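Local coordinates for protein fiber (Human adenovirus 26, PDB 6FJN) that forms the trimeric knob at the tip of the viral fibre and attaches the virion to receptors on the host cell, at the interface of chains A and B. Residues are numbered along the deposited sequence; one frame, centred on the assembly and turned at random. Chains: chain A/B, Fiber.

The interface of chains A and B. Residues chain A 108, 120-121, 123-124; chain B 38, 40, 172-175.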
loop_
_atom_site.group_PDB
_atom_site.type_symbol
_atom_site.label_atom_id
_atom_site.label_comp_id
_atom_site.label_asym_id
_atom_site.label_seq_id
_atom_site.Cartn_x
_atom_site.Cartn_y
_atom_site.Cartn_z
ATOM N N TYR A 108 10.597 -11.224 -10.857
ATOM C CA TYR A 108 10.905 -11.989 -9.635
ATOM C C TYR A 108 11.412 -13.360 -10.022
ATOM O O TYR A 108 10.676 -14.362 -9.981
ATOM C CB TYR A 108 9.698 -12.073 -8.690
ATOM C CG TYR A 108 8.886 -10.815 -8.600
ATOM C CD1 TYR A 108 9.405 -9.647 -8.118
ATOM C CD2 TYR A 108 7.548 -10.793 -8.999
ATOM C CE1 TYR A 108 8.641 -8.497 -8.005
ATOM C CE2 TYR A 108 6.771 -9.652 -8.893
ATOM C CZ TYR A 108 7.309 -8.506 -8.397
ATOM O OH TYR A 108 6.522 -7.375 -8.324
ATOM N N SER A 120 16.635 -7.302 -4.613
ATOM C CA SER A 120 15.801 -6.938 -3.469
ATOM C C SER A 120 14.345 -6.686 -3.856
ATOM O O SER A 120 13.498 -6.774 -2.997
ATOM C CB SER A 120 16.392 -5.737 -2.741
ATOM O OG SER A 120 17.711 -5.995 -2.316
ATOM N N ARG A 121 14.096 -6.369 -5.133
ATOM C CA ARG A 121 12.721 -6.114 -5.542
ATOM C C ARG A 121 11.827 -7.349 -5.428
ATOM O O ARG A 121 10.599 -7.223 -5.436
ATOM C CB ARG A 121 12.658 -5.572 -6.966
ATOM C CG ARG A 121 12.985 -6.589 -8.058
ATOM C CD ARG A 121 13.001 -5.947 -9.427
ATOM N NE ARG A 121 13.226 -6.963 -10.439
ATOM C CZ ARG A 121 13.534 -6.758 -11.686
ATOM N NH1 ARG A 121 13.599 -5.543 -12.239
ATOM N NH2 ARG A 121 13.795 -7.823 -12.437
ATOM N N LYS A 123 11.263 -8.837 -2.802
ATOM C CA LYS A 123 10.667 -8.787 -1.482
ATOM C C LYS A 123 9.999 -7.437 -1.261
ATOM O O LYS A 123 10.398 -6.409 -1.809
ATOM C CB LYS A 123 11.700 -9.045 -0.391
ATOM C CG LYS A 123 12.143 -10.486 -0.371
ATOM C CD LYS A 123 13.210 -10.770 0.644
ATOM C CE LYS A 123 13.575 -12.236 0.746
ATOM N NZ LYS A 123 14.597 -12.494 1.802
ATOM N N ILE A 124 9.006 -7.482 -0.371
ATOM C CA ILE A 124 8.392 -6.329 0.280
ATOM C C ILE A 124 8.650 -6.483 1.760
ATOM O O ILE A 124 8.385 -7.576 2.299
ATOM C CB ILE A 124 6.877 -6.257 0.035
ATOM C CG1 ILE A 124 6.568 -6.182 -1.440
ATOM C CG2 ILE A 124 6.258 -5.135 0.831
ATOM C CD1 ILE A 124 5.136 -6.612 -1.696
ATOM N N ASN B 38 4.089 0.663 -8.323
ATOM C CA ASN B 38 4.998 -0.295 -7.687
ATOM C C ASN B 38 6.398 0.104 -8.132
ATOM O O ASN B 38 6.639 0.205 -9.367
ATOM C CB ASN B 38 4.604 -1.677 -8.140
ATOM C CG ASN B 38 5.440 -2.760 -7.566
ATOM O OD1 ASN B 38 6.543 -3.001 -8.072
ATOM N ND2 ASN B 38 4.934 -3.570 -6.638
ATOM N N SER B 40 10.903 0.132 -7.372
ATOM C CA SER B 40 12.115 -0.251 -6.700
ATOM C C SER B 40 13.272 0.251 -7.546
ATOM O O SER B 40 13.085 0.662 -8.722
ATOM C CB SER B 40 12.184 -1.773 -6.591
ATOM O OG SER B 40 12.244 -2.409 -7.874
ATOM N N ASP B 172 20.252 -1.377 -3.412
ATOM C CA ASP B 172 19.157 -2.163 -3.973
ATOM C C ASP B 172 18.099 -2.160 -2.884
ATOM O O ASP B 172 18.452 -2.294 -1.692
ATOM C CB ASP B 172 19.589 -3.590 -4.268
ATOM C CG ASP B 172 18.549 -4.358 -5.098
ATOM O OD1 ASP B 172 17.630 -3.766 -5.576
ATOM O OD2 ASP B 172 18.749 -5.585 -5.292
ATOM N N VAL B 173 16.848 -1.940 -3.219
ATOM C CA VAL B 173 15.790 -1.848 -2.208
ATOM C C VAL B 173 14.620 -2.724 -2.527
ATOM O O VAL B 173 14.357 -3.081 -3.698
ATOM C CB VAL B 173 15.332 -0.384 -1.991
ATOM C CG1 VAL B 173 16.393 0.435 -1.312
ATOM C CG2 VAL B 173 14.846 0.256 -3.294
ATOM N N THR B 174 13.895 -3.104 -1.488
ATOM C CA THR B 174 12.633 -3.805 -1.627
ATOM C C THR B 174 11.626 -2.984 -2.419
ATOM O O THR B 174 11.753 -1.772 -2.590
ATOM C CB THR B 174 12.085 -4.162 -0.231
ATOM O OG1 THR B 174 12.019 -2.987 0.579
ATOM C CG2 THR B 174 12.955 -5.187 0.439
ATOM N N SER B 175 10.600 -3.690 -2.918
ATOM C CA SER B 175 9.545 -3.063 -3.705
ATOM C C SER B 175 8.567 -2.309 -2.829
ATOM O O SER B 175 8.246 -2.752 -1.707
ATOM C CB SER B 175 8.802 -4.115 -4.509
ATOM O OG SER B 175 9.596 -4.664 -5.551
HETATM O O HOH W 1 8.078 -5.235 -7.836
#
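B:Ser175 lies against the turn of chain A that leads from the 3-10 helix 120-122 into strand 123-129, and holds it through two carbonyls. The hydroxyl OG of B:Ser175 is anti to its own carbonyl carbon (chi1 -69°), which turns it to the side of its backbone N and lets both donors face the same turn. B:Ser175 OG gives a hydrogen bond to the backbone O of A:Arg121 at 2.8 Å, arriving in the carbonyl plane on a lone pair. The backbone N of B:Ser175 gives a second, to A:Lys123 O at 2.9 Å. Here the packing is tight: B:Thr174 lays CB and the methyl CG2 against that same A:Lys123 oxygen, while B:Ser40 presses OG to within 3.3 Å of A:Arg121 CB.

The carboxylate of B:Asp172 caps the start of the 3-10 helix. B:Asp172 OD2 accepts the N-H of A:Ser120 (N to OD2 2.8 Å) in an almost straight bond, 176° at the hydrogen, although the donor sits well above the carboxylate plane; the serine OG adds a weak bond to the same oxygen.

The other flank is looser and wet. A:Tyr108 OH and B:Asn38 OD1 stay 4.4 Å apart, and a water in the plane of the tyrosine ring, at its hydroxyl edge, bridges them. The water also bonds B:Ser175 OG, linking this flank to the tight centre. A:Lys123 runs extended away from chain B, whereas A:Arg121, its CG between backbone N and carbonyl carbon (chi1 71°), passes B:Ser40 OG with CB and CD before its guanidinium moves off.

This polar patch joins neighbouring subunits of the knob and should help hold the trimer that presents the receptor-binding loops.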